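Local coordinates for protein L-talarate/galactarate dehydratase (Salmonella typhimurium, PDB 2PP0) that dehydrates both L-talarate and galactarate to 5-keto-4-deoxy-D-glucarate with the help of magnesium, and also epimerises L-talarate to galactarate, at residues 91-96 against 129-134; 359-362 against 367-370; 242-247 against 268-273. All coordinates share one frame; numbering follows the deposited sequence.

Contact 1 of 3, residues 91-96 against 129-134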
loop_
_atom_site.group_PDB
_atom_site.type_symbol
_atom_site.label_atom_id
_atom_site.label_comp_id
_atom_site.label_asym_id
_atom_site.label_seq_id
_atom_site.Cartn_x
_atom_site.Cartn_y
_atom_site.Cartn_z
ATOM N N ALA B 91 -28.159 3.936 -6.958
ATOM C CA ALA B 91 -29.029 4.469 -5.910
ATOM C C ALA B 91 -28.287 4.725 -4.602
ATOM O O ALA B 91 -28.494 5.754 -3.954
ATOM C CB ALA B 91 -30.218 3.515 -5.671
ATOM N N HIS B 92 -27.423 3.797 -4.202
ATOM C CA HIS B 92 -26.678 3.974 -2.957
ATOM C C HIS B 92 -25.609 5.061 -3.108
ATOM O O HIS B 92 -25.410 5.871 -2.210
ATOM C CB HIS B 92 -26.013 2.664 -2.532
ATOM C CG HIS B 92 -25.415 2.717 -1.160
ATOM N ND1 HIS B 92 -26.171 2.942 -0.030
ATOM C CD2 HIS B 92 -24.132 2.614 -0.739
ATOM C CE1 HIS B 92 -25.379 2.977 1.028
ATOM N NE2 HIS B 92 -24.137 2.781 0.625
ATOM N N ALA B 93 -24.918 5.065 -4.243
ATOM C CA ALA B 93 -23.888 6.075 -4.497
ATOM C C ALA B 93 -24.557 7.445 -4.373
ATOM O O ALA B 93 -24.031 8.366 -3.752
ATOM C CB ALA B 93 -23.311 5.886 -5.893
ATOM N N LYS B 94 -25.748 7.563 -4.947
ATOM C CA LYS B 94 -26.488 8.814 -4.886
ATOM C C LYS B 94 -26.860 9.201 -3.458
ATOM O O LYS B 94 -26.871 10.381 -3.117
ATOM C CB LYS B 94 -27.754 8.704 -5.744
ATOM C CG LYS B 94 -28.685 9.900 -5.658
ATOM C CD LYS B 94 -29.759 9.799 -6.725
ATOM C CE LYS B 94 -30.834 10.858 -6.557
ATOM N NZ LYS B 94 -31.926 10.651 -7.556
ATOM N N GLU B 95 -27.147 8.209 -2.616
ATOM C CA GLU B 95 -27.554 8.486 -1.240
ATOM C C GLU B 95 -26.407 8.815 -0.274
ATOM O O GLU B 95 -26.647 9.346 0.811
ATOM C CB GLU B 95 -28.399 7.309 -0.695
ATOM C CG GLU B 95 -29.057 7.580 0.669
ATOM C CD GLU B 95 -30.065 6.503 1.097
ATOM O OE1 GLU B 95 -30.024 5.370 0.568
ATOM O OE2 GLU B 95 -30.891 6.791 1.983
ATOM N N ILE B 96 -25.168 8.524 -0.669
ATOM C CA ILE B 96 -24.010 8.799 0.188
ATOM C C ILE B 96 -23.015 9.832 -0.370
ATOM O O ILE B 96 -22.194 10.357 0.378
ATOM C CB ILE B 96 -23.191 7.510 0.474
ATOM C CG1 ILE B 96 -22.643 6.942 -0.839
ATOM C CG2 ILE B 96 -24.061 6.471 1.188
ATOM C CD1 ILE B 96 -21.716 5.741 -0.655
ATOM N N VAL B 129 -20.239 -1.472 -1.361
ATOM C CA VAL B 129 -18.855 -1.052 -1.605
ATOM C C VAL B 129 -18.654 -0.837 -3.101
ATOM O O VAL B 129 -17.749 -0.113 -3.527
ATOM C CB VAL B 129 -17.798 -2.064 -1.050
ATOM C CG1 VAL B 129 -18.010 -2.255 0.443
ATOM C CG2 VAL B 129 -17.860 -3.388 -1.783
ATOM N N GLN B 130 -19.518 -1.451 -3.901
ATOM C CA GLN B 130 -19.436 -1.281 -5.341
ATOM C C GLN B 130 -19.995 0.094 -5.719
ATOM O O GLN B 130 -19.801 0.566 -6.838
ATOM C CB GLN B 130 -20.200 -2.395 -6.057
ATOM C CG GLN B 130 -19.442 -3.713 -6.095
ATOM C CD GLN B 130 -20.225 -4.804 -6.795
ATOM O OE1 GLN B 130 -21.116 -4.522 -7.596
ATOM N NE2 GLN B 130 -19.886 -6.060 -6.507
ATOM N N ALA B 131 -20.684 0.724 -4.770
ATOM C CA ALA B 131 -21.240 2.058 -4.965
ATOM C C ALA B 131 -20.153 3.063 -4.569
ATOM O O ALA B 131 -20.176 4.219 -4.994
ATOM C CB ALA B 131 -22.472 2.256 -4.097
ATOM N N ILE B 132 -19.215 2.613 -3.738
ATOM C CA ILE B 132 -18.093 3.455 -3.314
ATOM C C ILE B 132 -17.016 3.385 -4.407
ATOM O O ILE B 132 -16.305 4.360 -4.660
ATOM C CB ILE B 132 -17.504 2.965 -1.952
ATOM C CG1 ILE B 132 -18.533 3.172 -0.837
ATOM C CG2 ILE B 132 -16.217 3.723 -1.613
ATOM C CD1 ILE B 132 -18.064 2.708 0.534
ATOM N N SER B 133 -16.921 2.233 -5.065
ATOM C CA SER B 133 -15.943 2.002 -6.132
ATOM C C SER B 133 -15.714 3.157 -7.118
ATOM O O SER B 133 -14.569 3.573 -7.337
ATOM C CB SER B 133 -16.312 0.748 -6.926
ATOM O OG SER B 133 -16.007 -0.424 -6.195
ATOM N N PRO B 134 -16.787 3.679 -7.738
ATOM C CA PRO B 134 -16.614 4.788 -8.692
ATOM C C PRO B 134 -15.910 5.975 -8.041
ATOM O O PRO B 134 -15.025 6.601 -8.629
ATOM C CB PRO B 134 -18.049 5.143 -9.086
ATOM C CG PRO B 134 -18.813 3.854 -8.848
ATOM C CD PRO B 134 -18.215 3.345 -7.568
#
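Ala93 and Ala131 bring two helices of the N-terminal capping domain of the enolase superfamily together, with their CA atoms 4.8 Å apart. The axes approach to 8.4 Å and cross at -68°, a closeness that suits alanine at the crossing, since small methyl side chains let the backbones come close. Ala93 CB lies 4.1 Å from Ala131 CB and 3.7 Å from Ala131 O, which makes this the tight side of the contact; both alanines are buried.

Beside it, Ile96 CD1 meets Ile132 CG1 at 4.1 Å. The first torsion of Ile96 (chi1 62°), with the chain extended beyond it (chi2 175°), carries CD1 there, and the two side chains cross at about a right angle. Ile132 in turn touches Tyr112, Leu115 and Leu116 of helix 108-118; this branched apolar residue thus packs against both helices 86-96 and 108-118.

The looser side is that of His92, which is partly exposed, as suits a polar ring. The imidazole of His92 also rests near Val122, and Ile96 CG2 covers one ring face, offset toward the rim. Toward the other helix the ring turns an edge: Ala131 CB lies in its plane, 3.8 Å from His92 CD2.

Contact 2 of 3, residues 359-362 against 367-370; sequences EQLE and RMWI
Glu362 and Trp369 meet where a beta-hairpin, strands 362-364 and 367-369, opens at the margin of a mixed sheet. Trp369 N gives a straight hydrogen bond to Glu362 O, at 2.9 Å and 170°. In the return direction a water takes the place of a direct bond: it accepts from Glu362 N and donates to Trp369 O, so the backbones part here without losing polar partners.

Around this backbone pair, the bent, unbranched thioether of Met368 (chi2 61°) can fold its sulfur against both neighbours, SD lying 3.4 Å from Glu362 O and 3.8 Å from Leu361 CB. Leu361 and Met368 cross at about a right angle, and leucine supplies an apolar branch, its CD1 lying 3.9 Å from Met368 CG.

Glu362, extended beyond CG, runs alongside Trp369, their planar groups 24° apart. Arg364 probably helps to hold both, with a salt bridge to Glu362 OE2 and a cation-pi contact with the indole. Thr18 and Thr20 of the second subunit pack against Glu362 and Trp369, respectively.

Farther inward, backbone bonding to Val162 ties Met368 to strand 161-166, and its side chain touches Leu347 and His349. Two oxygens of Glu362 meet the indole: Glu362 O at the ring edge, in plane, and OE2 over one face near the CG-CD1 side, 4.1 Å from Trp369 CD1.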
loop_
_atom_site.group_PDB
_atom_site.type_symbol
_atom_site.label_atom_id
_atom_site.label_comp_id
_atom_site.label_asym_id
_atom_site.label_seq_id
_atom_site.Cartn_x
_atom_site.Cartn_y
_atom_site.Cartn_z
ATOM N N GLU B 359 -10.227 7.970 -25.609
ATOM C CA GLU B 359 -8.931 7.348 -25.866
ATOM C C GLU B 359 -8.987 5.820 -25.888
ATOM O O GLU B 359 -9.819 5.209 -25.218
ATOM C CB GLU B 359 -7.925 7.803 -24.803
ATOM C CG GLU B 359 -7.892 9.317 -24.572
ATOM C CD GLU B 359 -8.954 9.804 -23.595
ATOM O OE1 GLU B 359 -9.855 9.017 -23.231
ATOM O OE2 GLU B 359 -8.890 10.983 -23.189
ATOM N N GLN B 360 -8.094 5.210 -26.659
ATOM C CA GLN B 360 -8.026 3.757 -26.767
ATOM C C GLN B 360 -6.621 3.297 -26.381
ATOM O O GLN B 360 -5.649 4.018 -26.602
ATOM C CB GLN B 360 -8.334 3.312 -28.201
ATOM C CG GLN B 360 -9.700 3.751 -28.738
ATOM C CD GLN B 360 -10.859 3.297 -27.861
ATOM O OE1 GLN B 360 -10.918 2.140 -27.437
ATOM N NE2 GLN B 360 -11.794 4.207 -27.597
ATOM N N LEU B 361 -6.516 2.101 -25.807
ATOM C CA LEU B 361 -5.224 1.556 -25.398
ATOM C C LEU B 361 -4.474 0.909 -26.559
ATOM O O LEU B 361 -5.077 0.361 -27.482
ATOM C CB LEU B 361 -5.403 0.526 -24.279
ATOM C CG LEU B 361 -5.816 1.066 -22.910
ATOM C CD1 LEU B 361 -6.133 -0.096 -21.977
ATOM C CD2 LEU B 361 -4.702 1.931 -22.341
ATOM N N GLU B 362 -3.150 0.967 -26.495
ATOM C CA GLU B 362 -2.304 0.406 -27.537
ATOM C C GLU B 362 -1.977 -1.064 -27.295
ATOM O O GLU B 362 -1.365 -1.411 -26.287
ATOM C CB GLU B 362 -1.002 1.209 -27.624
ATOM C CG GLU B 362 -0.070 0.799 -28.760
ATOM C CD GLU B 362 1.308 1.446 -28.646
ATOM O OE1 GLU B 362 1.375 2.671 -28.418
ATOM O OE2 GLU B 362 2.325 0.729 -28.786
ATOM N N ARG B 367 0.959 -7.455 -25.904
ATOM C CA ARG B 367 0.901 -6.686 -24.660
ATOM C C ARG B 367 0.131 -5.370 -24.796
ATOM O O ARG B 367 0.071 -4.776 -25.878
ATOM C CB ARG B 367 2.326 -6.390 -24.168
ATOM C CG ARG B 367 3.226 -7.617 -24.045
ATOM C CD ARG B 367 4.633 -7.224 -23.602
ATOM N NE ARG B 367 4.703 -6.865 -22.183
ATOM C CZ ARG B 367 4.884 -7.739 -21.198
ATOM N NH1 ARG B 367 5.018 -9.031 -21.470
ATOM N NH2 ARG B 367 4.932 -7.326 -19.940
ATOM N N MET B 368 -0.464 -4.917 -23.697
ATOM C CA MET B 368 -1.198 -3.658 -23.710
ATOM C C MET B 368 -0.254 -2.643 -23.064
ATOM O O MET B 368 0.279 -2.879 -21.975
ATOM C CB MET B 368 -2.512 -3.781 -22.922
ATOM C CG MET B 368 -3.608 -2.792 -23.345
ATOM S SD MET B 368 -4.158 -2.939 -25.092
ATOM C CE MET B 368 -5.578 -4.029 -24.922
ATOM N N TRP B 369 -0.030 -1.522 -23.744
ATOM C CA TRP B 369 0.886 -0.508 -23.246
ATOM C C TRP B 369 0.257 0.627 -22.467
ATOM O O TRP B 369 -0.829 1.098 -22.797
ATOM C CB TRP B 369 1.697 0.070 -24.409
ATOM C CG TRP B 369 2.675 -0.906 -24.952
ATOM C CD1 TRP B 369 2.403 -2.006 -25.712
ATOM C CD2 TRP B 369 4.082 -0.927 -24.701
ATOM N NE1 TRP B 369 3.555 -2.715 -25.944
ATOM C CE2 TRP B 369 4.601 -2.075 -25.334
ATOM C CE3 TRP B 369 4.956 -0.088 -23.997
ATOM C CZ2 TRP B 369 5.957 -2.406 -25.286
ATOM C CZ3 TRP B 369 6.306 -0.417 -23.949
ATOM C CH2 TRP B 369 6.791 -1.567 -24.591
ATOM N N ILE B 370 0.956 1.059 -21.420
ATOM C CA ILE B 370 0.492 2.165 -20.592
ATOM C C ILE B 370 0.890 3.443 -21.319
ATOM O O ILE B 370 2.069 3.642 -21.633
ATOM C CB ILE B 370 1.176 2.152 -19.208
ATOM C CG1 ILE B 370 0.881 0.832 -18.487
ATOM C CG2 ILE B 370 0.696 3.330 -18.379
ATOM C CD1 ILE B 370 1.597 0.704 -17.155
HETATM O O HOH W 1 -1.674 2.819 -24.899
#

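Contact 3 of 3, residues 242-247 against 268-273; sequences KMEQFN and AALDTP
Glu244 OE2 accepts from Thr272 twice, and these two bonds carry the contact. Thr272 OG1 donates at 2.8 Å to the anti lone pair of Glu244 OE2, the one directed away from the other carboxylate oxygen, while Thr272 N meets Glu244 OE2 at 3.0 Å, nearly along the C-O axis. A third, weak bond comes from Asp271 N. A carboxylate suits the place because one anionic oxygen can take several donors, and threonine because its hydroxyl and its amide N-H can both reach that oxygen.

The hydroxyl is itself an acceptor: a water donates to Thr272 OG1 and to Met243 O, both at 2.8 Å, and so links the backbone of 242-247 to the loop. The bend of Glu244 at chi2 (-113°) swings the acid across to that loop.

In the (beta/alpha)7beta barrel typical of this superfamily, these are the ends of successive helices, 233-243 and 260-269, where the chain turns back after each helix toward the next strand, 251-252 and 274-276. The carboxylate thus fastens one helix-to-strand turn to its neighbour.

Leu270, buried just after its helix, touches the end of the glutamate chain, its CD2 lying 4.1 Å from Glu244 CD and 4.2 Å from the methylene Glu244 CG. Asp271 stands at the exposed margin; its OD2 is 4.8 Å from Glu244 OE1, and these like charges probably repel mildly, offset by the N-H donors. On the inner side of 242-247, Phe246 packs on Leu210 and Thr211 of helix 203-217.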
loop_
_atom_site.group_PDB
_atom_site.type_symbol
_atom_site.label_atom_id
_atom_site.label_comp_id
_atom_site.label_asym_id
_atom_site.label_seq_id
_atom_site.Cartn_x
_atom_site.Cartn_y
_atom_site.Cartn_z
ATOM N N LYS B 242 -7.959 -34.359 -18.174
ATOM C CA LYS B 242 -8.062 -34.411 -19.625
ATOM C C LYS B 242 -7.481 -33.181 -20.320
ATOM O O LYS B 242 -7.034 -33.261 -21.464
ATOM C CB LYS B 242 -9.531 -34.576 -20.022
ATOM C CG LYS B 242 -9.767 -34.828 -21.503
ATOM C CD LYS B 242 -9.300 -36.219 -21.905
ATOM C CE LYS B 242 -9.467 -36.450 -23.403
ATOM N NZ LYS B 242 -10.859 -36.172 -23.855
ATOM N N MET B 243 -7.487 -32.042 -19.631
ATOM C CA MET B 243 -6.971 -30.807 -20.215
ATOM C C MET B 243 -5.489 -30.560 -19.975
ATOM O O MET B 243 -4.922 -29.623 -20.537
ATOM C CB MET B 243 -7.769 -29.606 -19.695
ATOM C CG MET B 243 -9.192 -29.535 -20.212
ATOM S SD MET B 243 -10.099 -28.127 -19.564
ATOM C CE MET B 243 -11.458 -28.120 -20.609
ATOM N N GLU B 244 -4.854 -31.384 -19.147
ATOM C CA GLU B 244 -3.431 -31.200 -18.852
ATOM C C GLU B 244 -2.560 -31.267 -20.104
ATOM O O GLU B 244 -1.448 -30.740 -20.128
ATOM C CB GLU B 244 -2.955 -32.246 -17.832
ATOM C CG GLU B 244 -3.520 -32.035 -16.430
ATOM C CD GLU B 244 -2.460 -31.638 -15.413
ATOM O OE1 GLU B 244 -1.863 -32.540 -14.789
ATOM O OE2 GLU B 244 -2.217 -30.424 -15.243
ATOM N N GLN B 245 -3.079 -31.903 -21.148
ATOM C CA GLN B 245 -2.349 -32.054 -22.402
ATOM C C GLN B 245 -2.281 -30.770 -23.230
ATOM O O GLN B 245 -1.384 -30.610 -24.059
ATOM C CB GLN B 245 -2.985 -33.166 -23.238
ATOM C CG GLN B 245 -4.432 -32.902 -23.620
ATOM C CD GLN B 245 -5.106 -34.119 -24.234
ATOM O OE1 GLN B 245 -4.663 -34.642 -25.257
ATOM N NE2 GLN B 245 -6.186 -34.576 -23.605
ATOM N N PHE B 246 -3.225 -29.859 -23.005
ATOM C CA PHE B 246 -3.259 -28.605 -23.752
ATOM C C PHE B 246 -2.278 -27.551 -23.223
ATOM O O PHE B 246 -2.130 -26.482 -23.819
ATOM C CB PHE B 246 -4.684 -28.044 -23.757
ATOM C CG PHE B 246 -5.700 -28.967 -24.385
ATOM C CD1 PHE B 246 -5.641 -29.270 -25.743
ATOM C CD2 PHE B 246 -6.714 -29.536 -23.616
ATOM C CE1 PHE B 246 -6.576 -30.127 -26.327
ATOM C CE2 PHE B 246 -7.655 -30.394 -24.187
ATOM C CZ PHE B 246 -7.588 -30.691 -25.546
ATOM N N ASN B 247 -1.607 -27.856 -22.115
ATOM C CA ASN B 247 -0.637 -26.941 -21.511
ATOM C C ASN B 247 -1.203 -25.540 -21.285
ATOM O O ASN B 247 -0.518 -24.538 -21.488
ATOM C CB ASN B 247 0.614 -26.852 -22.391
ATOM C CG ASN B 247 1.389 -28.159 -22.443
ATOM O OD1 ASN B 247 2.227 -28.361 -23.326
ATOM N ND2 ASN B 247 1.121 -29.049 -21.491
ATOM N N ALA B 268 -4.017 -28.259 -5.939
ATOM C CA ALA B 268 -2.982 -29.138 -5.417
ATOM C C ALA B 268 -2.851 -30.404 -6.259
ATOM O O ALA B 268 -1.755 -30.941 -6.413
ATOM C CB ALA B 268 -3.282 -29.505 -3.966
ATOM N N ALA B 269 -3.965 -30.863 -6.819
ATOM C CA ALA B 269 -3.974 -32.083 -7.621
ATOM C C ALA B 269 -3.487 -31.908 -9.054
ATOM O O ALA B 269 -2.955 -32.843 -9.655
ATOM C CB ALA B 269 -5.379 -32.683 -7.631
ATOM N N LEU B 270 -3.664 -30.717 -9.608
ATOM C CA LEU B 270 -3.249 -30.483 -10.982
ATOM C C LEU B 270 -1.985 -29.643 -11.097
ATOM O O LEU B 270 -1.664 -28.845 -10.210
ATOM C CB LEU B 270 -4.386 -29.810 -11.758
ATOM C CG LEU B 270 -5.702 -30.586 -11.851
ATOM C CD1 LEU B 270 -6.802 -29.668 -12.359
ATOM C CD2 LEU B 270 -5.531 -31.787 -12.772
ATOM N N ASP B 271 -1.264 -29.848 -12.195
ATOM C CA ASP B 271 -0.046 -29.098 -12.478
ATOM C C ASP B 271 -0.476 -27.799 -13.142
ATOM O O ASP B 271 0.155 -26.757 -12.963
ATOM C CB ASP B 271 0.868 -29.893 -13.413
ATOM C CG ASP B 271 1.735 -30.894 -12.668
ATOM O OD1 ASP B 271 1.595 -30.997 -11.431
ATOM O OD2 ASP B 271 2.561 -31.573 -13.317
ATOM N N THR B 272 -1.560 -27.871 -13.913
ATOM C CA THR B 272 -2.093 -26.692 -14.581
ATOM C C THR B 272 -2.563 -25.722 -13.510
ATOM O O THR B 272 -3.186 -26.124 -12.527
ATOM C CB THR B 272 -3.308 -27.031 -15.463
ATOM O OG1 THR B 272 -2.922 -27.967 -16.473
ATOM C CG2 THR B 272 -3.852 -25.769 -16.123
ATOM N N PRO B 273 -2.256 -24.431 -13.675
ATOM C CA PRO B 273 -2.677 -23.438 -12.687
ATOM C C PRO B 273 -4.195 -23.302 -12.620
ATOM O O PRO B 273 -4.891 -23.486 -13.621
ATOM C CB PRO B 273 -2.009 -22.157 -13.185
ATOM C CG PRO B 273 -0.745 -22.674 -13.824
ATOM C CD PRO B 273 -1.263 -23.860 -14.604
HETATM O O HOH W 2 -3.373 -27.710 -19.183
#

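Overall arrangement
The three contacts are well separated and do not touch. Contact 1 belongs to the N-terminal capping domain, whereas contacts 2 and 3 lie in the C-terminal barrel domain; contacts 1 and 3, on opposite sides of the chain's centre, have centres 41 Å apart. Contact 2 is about 29 Å from contact 1 and 31 Å from contact 3, centre to centre. Contact 2 is the closer to the substrate-binding Glu348, about 9 Å between side chains from Met368, without touching it. In contact 3 the side chain of Thr272 is about 10 Å from that of the magnesium ligand Glu252, but its turns lie at the barrel end opposite the active-site mouth, as in this fold generally. Contact 1 lies away from the known substrate, metal and catalytic residues.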